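PDB 3E2V: 3'-5'-exonuclease from Saccharomyces cerevisiae, which probably cuts double-stranded DNA internally and removes DNA from the 3' to the 5' end, as a metal-dependent nuclease of the TatD family. Local coordinates for residues L164-F169 / C207-Q212; M25-Y30 / H36-V41; C279-E284 / A366-E371. All coordinates share one frame; numbering follows the deposited sequence. Where two conformers were deposited one is given.

Contact 1 (L164-F169 / C207-Q212)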
loop_
_atom_site.group_PDB
_atom_site.type_symbol
_atom_site.label_atom_id
_atom_site.label_comp_id
_atom_site.label_asym_id
_atom_site.label_seq_id
_atom_site.Cartn_x
_atom_site.Cartn_y
_atom_site.Cartn_z
ATOM N N LEU A 164 4.657 9.374 -5.889
ATOM C CA LEU A 164 4.460 10.822 -5.916
ATOM C C LEU A 164 3.119 11.176 -5.298
ATOM O O LEU A 164 2.131 10.462 -5.520
ATOM C CB LEU A 164 4.519 11.337 -7.359
ATOM C CG LEU A 164 5.793 11.083 -8.162
ATOM C CD1 LEU A 164 5.665 11.640 -9.581
ATOM C CD2 LEU A 164 6.981 11.740 -7.482
ATOM N N ASP A 165 3.071 12.274 -4.543
ATOM C CA ASP A 165 1.818 12.733 -3.945
ATOM C C ASP A 165 1.763 14.241 -3.982
ATOM O O ASP A 165 2.310 14.912 -3.120
ATOM C CB ASP A 165 1.707 12.236 -2.502
ATOM C CG ASP A 165 0.315 12.458 -1.907
ATOM O OD1 ASP A 165 -0.400 13.382 -2.335
ATOM O OD2 ASP A 165 -0.074 11.681 -1.009
ATOM N N TYR A 166 1.086 14.752 -4.993
ATOM C CA TYR A 166 1.020 16.193 -5.227
ATOM C C TYR A 166 -0.077 16.865 -4.398
ATOM O O TYR A 166 -0.233 18.080 -4.481
ATOM C CB TYR A 166 0.893 16.474 -6.723
ATOM C CG TYR A 166 2.171 16.171 -7.526
ATOM C CD1 TYR A 166 3.301 15.618 -6.915
ATOM C CD2 TYR A 166 2.246 16.447 -8.892
ATOM C CE1 TYR A 166 4.464 15.339 -7.651
ATOM C CE2 TYR A 166 3.417 16.173 -9.641
ATOM C CZ TYR A 166 4.513 15.628 -9.007
ATOM O OH TYR A 166 5.651 15.362 -9.725
ATOM N N ASP A 167 -0.813 16.081 -3.605
ATOM C CA ASP A 167 -1.719 16.649 -2.591
ATOM C C ASP A 167 -0.973 16.943 -1.297
ATOM O O ASP A 167 -1.580 17.411 -0.325
ATOM C CB ASP A 167 -2.852 15.678 -2.257
ATOM C CG ASP A 167 -3.909 15.583 -3.344
ATOM O OD1 ASP A 167 -3.706 16.086 -4.463
ATOM O OD2 ASP A 167 -4.977 14.990 -3.059
ATOM N N ARG A 168 0.329 16.649 -1.254
ATOM C CA ARG A 168 1.101 16.740 0.001
ATOM C C ARG A 168 2.398 17.528 -0.142
ATOM O O ARG A 168 3.403 17.202 0.483
ATOM C CB ARG A 168 1.390 15.333 0.530
ATOM C CG ARG A 168 0.150 14.525 0.915
ATOM C CD ARG A 168 -0.456 14.962 2.241
ATOM N NE ARG A 168 -1.590 14.131 2.662
ATOM C CZ ARG A 168 -2.827 14.220 2.174
ATOM N NH1 ARG A 168 -3.119 15.091 1.216
ATOM N NH2 ARG A 168 -3.783 13.418 2.640
ATOM N N PHE A 169 2.372 18.604 -0.925
ATOM C CA PHE A 169 3.569 19.435 -1.046
ATOM C C PHE A 169 3.918 20.132 0.259
ATOM O O PHE A 169 5.028 20.639 0.398
ATOM C CB PHE A 169 3.423 20.478 -2.164
ATOM C CG PHE A 169 3.462 19.903 -3.554
ATOM C CD1 PHE A 169 4.333 18.875 -3.889
ATOM C CD2 PHE A 169 2.649 20.442 -4.543
ATOM C CE1 PHE A 169 4.350 18.364 -5.172
ATOM C CE2 PHE A 169 2.682 19.950 -5.841
ATOM C CZ PHE A 169 3.542 18.925 -6.160
ATOM N N CYS A 207 -0.281 12.015 -12.062
ATOM C CA CYS A 207 -0.241 10.922 -13.023
ATOM C C CYS A 207 0.806 11.118 -14.111
ATOM O O CYS A 207 1.592 10.202 -14.388
ATOM C CB CYS A 207 -1.622 10.671 -13.618
ATOM S SG CYS A 207 -1.717 9.065 -14.484
ATOM N N ASP A 208 0.833 12.292 -14.738
ATOM C CA ASP A 208 1.759 12.478 -15.853
ATOM C C ASP A 208 3.223 12.332 -15.424
ATOM O O ASP A 208 3.995 11.645 -16.101
ATOM C CB ASP A 208 1.531 13.813 -16.570
ATOM C CG ASP A 208 0.283 13.812 -17.433
ATOM O OD1 ASP A 208 -0.244 12.730 -17.794
ATOM O OD2 ASP A 208 -0.172 14.923 -17.762
ATOM N N ASP A 209 3.595 12.936 -14.288
ATOM C CA ASP A 209 4.974 12.833 -13.814
ATOM C C ASP A 209 5.321 11.414 -13.359
ATOM O O ASP A 209 6.448 10.956 -13.547
ATOM C CB ASP A 209 5.239 13.808 -12.673
ATOM C CG ASP A 209 5.355 15.262 -13.143
ATOM O OD1 ASP A 209 5.269 15.518 -14.366
ATOM O OD2 ASP A 209 5.534 16.149 -12.288
ATOM N N PHE A 210 4.349 10.724 -12.764
ATOM C CA PHE A 210 4.525 9.343 -12.282
ATOM C C PHE A 210 4.791 8.444 -13.481
ATOM O O PHE A 210 5.748 7.663 -13.485
ATOM C CB PHE A 210 3.226 8.968 -11.559
ATOM C CG PHE A 210 3.163 7.572 -10.976
ATOM C CD1 PHE A 210 3.769 7.275 -9.755
ATOM C CD2 PHE A 210 2.366 6.600 -11.576
ATOM C CE1 PHE A 210 3.629 6.002 -9.171
ATOM C CE2 PHE A 210 2.227 5.318 -11.004
ATOM C CZ PHE A 210 2.880 5.027 -9.803
ATOM N N VAL A 211 3.970 8.584 -14.524
ATOM C CA VAL A 211 4.147 7.786 -15.744
ATOM C C VAL A 211 5.461 8.124 -16.440
ATOM O O VAL A 211 6.150 7.226 -16.923
ATOM C CB VAL A 211 2.925 7.948 -16.683
ATOM C CG1 VAL A 211 3.223 7.401 -18.096
ATOM C CG2 VAL A 211 1.717 7.222 -16.077
ATOM N N GLN A 212 5.816 9.411 -16.481
ATOM C CA GLN A 212 7.060 9.824 -17.113
ATOM C C GLN A 212 8.272 9.129 -16.468
ATOM O O GLN A 212 9.163 8.640 -17.166
ATOM C CB GLN A 212 7.205 11.344 -17.040
ATOM C CG GLN A 212 8.420 11.869 -17.789
ATOM C CD GLN A 212 8.561 13.375 -17.697
ATOM O OE1 GLN A 212 8.843 14.038 -18.697
ATOM N NE2 GLN A 212 8.390 13.923 -16.497
#
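Tyr-166 and Asp-209 meet at about a right angle, with the planes of the phenol ring and the carboxylate 77° apart. The contact joins two neighbouring units of the TIM barrel of this TatD-type hydrolase. One side is the end of strand 156-165 and the turn after it. The other is the start of helix 207-219, which follows the adjacent strand 199-204. The Tyr-166 hydroxyl donates a hydrogen bond, with OH 2.7 Å from Asp-209 OD2. OD2 takes it on its anti lone pair, turned away from OD1, and lies at the edge of the tyrosine ring in its plane. The chi1 of Tyr-166, -70°, puts CG opposite the carbonyl carbon and sends the ring across to the helix. Phe-169 CZ lies 3.3 Å above one face of that ring, toward the rim. Lys-174, Gln-177 and Lys-178 of helix 174-187 also touch Tyr-166. A phenylalanine here would lack the hydroxyl and would probably leave Asp-209 OD2 without this donor and the turn without its polar tie to the helix. Beside this bond Leu-164 packs on the helix. It sets CD1 3.8 Å from Asp-209 CB. Phe-210 CG stands anti to its backbone N, chi1 180°, and the ring packs on Leu-201 and Met-203 of strand 199-204. Leu-164 CD1 is 3.6 Å from Phe-210 N and 4.1 Å from Phe-210 CB. The turn itself is type I and is braced by an Asx turn, in which Asp-167 N lies 3.0 Å from Asp-165 OD1.

Contact 2 (M25-Y30 / H36-V41)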
loop_
_atom_site.group_PDB
_atom_site.type_symbol
_atom_site.label_atom_id
_atom_site.label_comp_id
_atom_site.label_asym_id
_atom_site.label_seq_id
_atom_site.Cartn_x
_atom_site.Cartn_y
_atom_site.Cartn_z
ATOM N N MET A 25 -3.764 4.172 15.578
ATOM C CA MET A 25 -5.133 3.783 15.975
ATOM C C MET A 25 -5.210 2.290 16.346
ATOM O O MET A 25 -5.957 1.893 17.244
ATOM C CB MET A 25 -6.155 4.100 14.869
ATOM C CG MET A 25 -6.480 5.576 14.717
ATOM S SD MET A 25 -7.947 5.876 13.614
ATOM C CE MET A 25 -7.099 6.571 12.233
ATOM N N PHE A 26 -4.413 1.468 15.660
ATOM C CA PHE A 26 -4.374 0.035 15.952
ATOM C C PHE A 26 -3.637 -0.281 17.253
ATOM O O PHE A 26 -3.682 -1.409 17.767
ATOM C CB PHE A 26 -3.784 -0.749 14.775
ATOM C CG PHE A 26 -4.638 -0.699 13.540
ATOM C CD1 PHE A 26 -6.019 -0.839 13.634
ATOM C CD2 PHE A 26 -4.061 -0.517 12.275
ATOM C CE1 PHE A 26 -6.821 -0.793 12.482
ATOM C CE2 PHE A 26 -4.840 -0.490 11.122
ATOM C CZ PHE A 26 -6.226 -0.625 11.225
ATOM N N HIS A 27 -2.965 0.740 17.780
ATOM C CA HIS A 27 -2.261 0.645 19.045
ATOM C C HIS A 27 -3.012 1.411 20.153
ATOM O O HIS A 27 -2.489 1.616 21.253
ATOM C CB HIS A 27 -0.809 1.072 18.827
ATOM C CG HIS A 27 -0.135 0.245 17.770
ATOM N ND1 HIS A 27 0.707 -0.805 18.068
ATOM C CD2 HIS A 27 -0.271 0.249 16.422
ATOM C CE1 HIS A 27 1.096 -1.386 16.946
ATOM N NE2 HIS A 27 0.513 -0.769 15.931
ATOM N N GLY A 28 -4.258 1.785 19.867
ATOM C CA GLY A 28 -5.128 2.406 20.856
ATOM C C GLY A 28 -4.973 3.911 20.985
ATOM O O GLY A 28 -5.545 4.511 21.908
ATOM N N ILE A 29 -4.261 4.529 20.054
ATOM C CA ILE A 29 -3.943 5.950 20.106
ATOM C C ILE A 29 -4.715 6.726 19.032
ATOM O O ILE A 29 -4.692 6.363 17.853
ATOM C CB ILE A 29 -2.426 6.140 19.967
ATOM C CG1 ILE A 29 -1.705 5.515 21.164
ATOM C CG2 ILE A 29 -2.074 7.626 19.861
ATOM C CD1 ILE A 29 -0.228 5.313 20.918
ATOM N N TYR A 30 -5.419 7.772 19.463
ATOM C CA TYR A 30 -6.280 8.589 18.603
ATOM C C TYR A 30 -6.033 10.064 18.924
ATOM O O TYR A 30 -6.082 10.462 20.082
ATOM C CB TYR A 30 -7.755 8.257 18.845
ATOM C CG TYR A 30 -8.119 6.801 18.667
ATOM C CD1 TYR A 30 -8.738 6.359 17.499
ATOM C CD2 TYR A 30 -7.861 5.865 19.672
ATOM C CE1 TYR A 30 -9.079 5.016 17.335
ATOM C CE2 TYR A 30 -8.184 4.511 19.504
ATOM C CZ TYR A 30 -8.804 4.098 18.336
ATOM O OH TYR A 30 -9.135 2.769 18.202
ATOM N N HIS A 36 -7.298 3.010 24.656
ATOM C CA HIS A 36 -7.446 1.601 24.973
ATOM C C HIS A 36 -6.132 0.868 24.705
ATOM O O HIS A 36 -5.273 1.384 23.980
ATOM C CB HIS A 36 -8.635 0.962 24.208
ATOM C CG HIS A 36 -8.520 0.988 22.705
ATOM N ND1 HIS A 36 -7.774 0.069 22.000
ATOM C CD2 HIS A 36 -9.082 1.806 21.781
ATOM C CE1 HIS A 36 -7.894 0.309 20.700
ATOM N NE2 HIS A 36 -8.675 1.364 20.541
ATOM N N PRO A 37 -5.932 -0.298 25.333
ATOM C CA PRO A 37 -4.752 -1.082 24.981
ATOM C C PRO A 37 -4.776 -1.487 23.515
ATOM O O PRO A 37 -5.854 -1.719 22.964
ATOM C CB PRO A 37 -4.869 -2.324 25.879
ATOM C CG PRO A 37 -5.677 -1.820 27.063
ATOM C CD PRO A 37 -6.697 -0.923 26.425
ATOM N N ALA A 38 -3.604 -1.560 22.895
ATOM C CA ALA A 38 -3.499 -2.001 21.507
ATOM C C ALA A 38 -4.253 -3.323 21.340
ATOM O O ALA A 38 -4.131 -4.224 22.181
ATOM C CB ALA A 38 -2.032 -2.189 21.149
ATOM N N ASP A 39 -5.020 -3.446 20.250
ATOM C CA ASP A 39 -5.881 -4.622 20.060
ATOM C C ASP A 39 -5.637 -5.261 18.702
ATOM O O ASP A 39 -6.552 -5.860 18.142
ATOM C CB ASP A 39 -7.355 -4.223 20.210
ATOM C CG ASP A 39 -7.829 -3.271 19.112
ATOM O OD1 ASP A 39 -7.062 -2.380 18.665
ATOM O OD2 ASP A 39 -9.007 -3.399 18.692
ATOM N N TYR A 40 -4.422 -5.148 18.170
ATOM C CA TYR A 40 -4.191 -5.637 16.805
ATOM C C TYR A 40 -4.264 -7.154 16.669
ATOM O O TYR A 40 -4.593 -7.654 15.607
ATOM C CB TYR A 40 -2.926 -5.039 16.176
ATOM C CG TYR A 40 -1.679 -5.168 17.021
ATOM C CD1 TYR A 40 -0.947 -6.357 17.045
ATOM C CD2 TYR A 40 -1.226 -4.103 17.785
ATOM C CE1 TYR A 40 0.203 -6.479 17.819
ATOM C CE2 TYR A 40 -0.069 -4.210 18.551
ATOM C CZ TYR A 40 0.633 -5.398 18.571
ATOM O OH TYR A 40 1.771 -5.498 19.341
ATOM N N VAL A 41 -4.005 -7.903 17.735
ATOM C CA VAL A 41 -4.174 -9.357 17.639
ATOM C C VAL A 41 -5.665 -9.709 17.471
ATOM O O VAL A 41 -6.016 -10.478 16.574
ATOM C CB VAL A 41 -3.449 -10.135 18.781
ATOM C CG1 VAL A 41 -3.837 -11.598 18.761
ATOM C CG2 VAL A 41 -1.940 -10.000 18.621
HETATM O O HOH W 1 -5.700 -3.000 16.366
#
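A chi1 of 62° places CG of His-36 between its backbone N and carbonyl carbon, and the ring swings in over Gly-28 and up to Tyr-30. Tyr-40 has a similar first torsion, 52°, which brings its ring to Phe-26 and His-27. Phe-26 O lies at the edge of the Tyr-40 ring, 3.6 Å from CD2. The His-27 and Tyr-40 rings are inclined to each other, with His-27 CE1 3.5 Å from Tyr-40 CE2. His-27 NE2 is hydrogen-bonded to Leu-21 O. Gly-28 CA makes a CH-pi contact over the face of His-36, and 3.3 Å away it meets His-36 O. A side chain on Gly-28 would run into that oxygen. Water 1 donates to Phe-26 O and to Asp-39 OD1, while Asp-39 OD2 forms salt bridges with Arg-356 and Arg-46. The contact joins the residues leading into the hairpin of strands 29-30 and 33-34 to those leading into helix 40-49. His-36 ND1 donates to Pro-37 O at 2.8 Å, and His-36 NE2 lies 2.8 Å from Tyr-30 OH. Bonds at both nitrogens fix the rotation of the buried imidazole, though either partner could donate in the Tyr-30 bond.

Contact 3 (C279-E284 / A366-E371)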
loop_
_atom_site.group_PDB
_atom_site.type_symbol
_atom_site.label_atom_id
_atom_site.label_comp_id
_atom_site.label_asym_id
_atom_site.label_seq_id
_atom_site.Cartn_x
_atom_site.Cartn_y
_atom_site.Cartn_z
ATOM N N CYS A 279 -11.832 4.124 -0.518
ATOM C CA CYS A 279 -11.611 5.475 -1.053
ATOM C C CYS A 279 -11.748 5.524 -2.586
ATOM O O CYS A 279 -12.124 6.560 -3.150
ATOM C CB CYS A 279 -10.252 6.035 -0.604
ATOM S SG CYS A 279 -10.145 6.414 1.162
ATOM N N SER A 280 -11.448 4.403 -3.243
ATOM C CA SER A 280 -11.586 4.244 -4.685
ATOM C C SER A 280 -13.046 4.143 -5.127
ATOM O O SER A 280 -13.289 4.018 -6.329
ATOM C CB SER A 280 -10.922 2.928 -5.121
ATOM O OG SER A 280 -9.588 2.844 -4.648
ATOM N N LEU A 281 -13.993 4.143 -4.176
ATOM C CA LEU A 281 -15.407 3.786 -4.456
ATOM C C LEU A 281 -16.396 4.840 -3.916
ATOM O O LEU A 281 -17.596 4.558 -3.729
ATOM C CB LEU A 281 -15.721 2.382 -3.879
ATOM C CG LEU A 281 -14.832 1.206 -4.341
ATOM C CD1 LEU A 281 -15.024 0.017 -3.400
ATOM C CD2 LEU A 281 -15.155 0.841 -5.782
ATOM N N ARG A 282 -15.904 6.054 -3.656
ATOM C CA ARG A 282 -16.695 7.046 -2.918
ATOM C C ARG A 282 -17.761 7.737 -3.737
ATOM O O ARG A 282 -18.858 7.996 -3.231
ATOM C CB ARG A 282 -15.782 8.075 -2.254
ATOM C CG ARG A 282 -15.127 7.528 -0.985
ATOM C CD ARG A 282 -14.226 8.539 -0.337
ATOM N NE ARG A 282 -13.088 8.809 -1.204
ATOM C CZ ARG A 282 -11.965 9.396 -0.810
ATOM N NH1 ARG A 282 -11.818 9.777 0.455
ATOM N NH2 ARG A 282 -10.996 9.596 -1.696
ATOM N N THR A 283 -17.449 8.056 -4.988
ATOM C CA THR A 283 -18.409 8.765 -5.844
ATOM C C THR A 283 -18.859 7.917 -7.027
ATOM O O THR A 283 -18.227 6.909 -7.366
ATOM C CB THR A 283 -17.790 10.038 -6.429
ATOM O OG1 THR A 283 -16.802 9.667 -7.402
ATOM C CG2 THR A 283 -17.149 10.892 -5.344
ATOM N N GLU A 284 -19.933 8.332 -7.698
ATOM C CA GLU A 284 -20.364 7.610 -8.902
ATOM C C GLU A 284 -19.276 7.606 -9.991
ATOM O O GLU A 284 -19.089 6.599 -10.682
ATOM C CB GLU A 284 -21.698 8.147 -9.435
ATOM C CG GLU A 284 -22.901 7.499 -8.773
ATOM C CD GLU A 284 -24.211 7.868 -9.454
ATOM O OE1 GLU A 284 -24.175 8.383 -10.596
ATOM O OE2 GLU A 284 -25.277 7.636 -8.841
ATOM N N ALA A 366 -15.113 -6.130 -1.801
ATOM C CA ALA A 366 -15.387 -7.150 -2.818
ATOM C C ALA A 366 -16.858 -7.084 -3.276
ATOM O O ALA A 366 -17.148 -7.153 -4.471
ATOM C CB ALA A 366 -15.054 -8.533 -2.281
ATOM N N ILE A 367 -17.771 -6.898 -2.326
ATOM C CA ILE A 367 -19.205 -6.804 -2.666
ATOM C C ILE A 367 -19.427 -5.627 -3.599
ATOM O O ILE A 367 -20.077 -5.743 -4.642
ATOM C CB ILE A 367 -20.062 -6.605 -1.404
ATOM C CG1 ILE A 367 -20.209 -7.940 -0.686
ATOM C CG2 ILE A 367 -21.450 -6.020 -1.755
ATOM C CD1 ILE A 367 -20.687 -7.771 0.776
ATOM N N VAL A 368 -18.872 -4.476 -3.239
ATOM C CA VAL A 368 -19.077 -3.286 -4.063
ATOM C C VAL A 368 -18.498 -3.479 -5.475
ATOM O O VAL A 368 -19.163 -3.180 -6.472
ATOM C CB VAL A 368 -18.470 -2.038 -3.390
ATOM C CG1 VAL A 368 -18.523 -0.827 -4.327
ATOM C CG2 VAL A 368 -19.184 -1.752 -2.062
ATOM N N VAL A 369 -17.269 -3.974 -5.561
ATOM C CA VAL A 369 -16.623 -4.127 -6.862
ATOM C C VAL A 369 -17.399 -5.128 -7.726
ATOM O O VAL A 369 -17.583 -4.894 -8.920
ATOM C CB VAL A 369 -15.130 -4.514 -6.686
ATOM C CG1 VAL A 369 -14.502 -4.889 -8.033
ATOM C CG2 VAL A 369 -14.355 -3.354 -6.051
ATOM N N SER A 370 -17.885 -6.203 -7.106
ATOM C CA SER A 370 -18.623 -7.217 -7.848
ATOM C C SER A 370 -19.923 -6.643 -8.421
ATOM O O SER A 370 -20.264 -6.909 -9.582
ATOM C CB SER A 370 -18.892 -8.431 -6.958
ATOM O OG SER A 370 -19.913 -8.158 -6.020
ATOM N N GLU A 371 -20.626 -5.830 -7.635
ATOM C CA GLU A 371 -21.874 -5.220 -8.103
ATOM C C GLU A 371 -21.620 -4.181 -9.189
ATOM O O GLU A 371 -22.329 -4.133 -10.202
ATOM C CB GLU A 371 -22.651 -4.613 -6.926
ATOM C CG GLU A 371 -23.231 -5.663 -5.984
ATOM C CD GLU A 371 -24.417 -6.399 -6.594
ATOM O OE1 GLU A 371 -25.304 -5.721 -7.151
ATOM O OE2 GLU A 371 -24.447 -7.638 -6.516
#
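The loop at Leu-281 runs past helix 362-373 with its backbone well separated from it, the CA atoms of Leu-281 and Val-368 being 8.0 Å apart. Side chains alone bridge this gap, and no hydrogen bond crosses it. Leu-281 and Val-368 reach toward each other tip to tip. Leu-281 CD1 comes to 3.7 Å from Val-368 CG1. The other methyl, CD2 of Leu-281, is 4.0 Å from the same Val-368 CG1, which therefore meets both branches of the leucine. Val-368 CG1 stands opposite its own backbone N, chi1 173°, and this is the branch that faces the loop. Val-369 adds a looser contact at the flank, where its CG2 is 4.3 Å from Leu-281 CD2. All three residues are buried, so this is plain hydrophobic packing. The loop also has local contacts on either side of Leu-281 in sequence. Cys-279 is tied to Cys-307 by a disulfide, and its CB lies over the centre of the Arg-282 guanidinium, 3.7 Å above the plane. Thr-283 OG1 accepts a hydrogen bond from Asn-286 N, at the N-cap of helix 284-291. Within the TIM barrel the contact lies after strand 272-276, whose loop it fastens to a helix near the C-terminus. Leu-281 also packs on Leu-287 and Val-290 of helix 284-291, and Val-369 on Leu-380 of helix 377-392.

In the fold
The contacts follow in series along the chain: contact 2, then contact 1, then contact 3. All belong to one TIM barrel. Contact 2 lies in the excursion between strands 14-16 and 52-57, contact 1 joins the fourth and fifth strand units, and contact 3 ties the loop after the seventh strand to helix 362-373. Contacts 1 and 2 lie on opposite sides of the chain's centre, with their own centres about 32 Å apart. Contact 3 is about 24 Å from contact 1 and 28 Å from contact 2, between centres. None touches another. The magnesium ligands His-253 and Asp-303 lie in the same barrel. The three contacts pack separate parts of it.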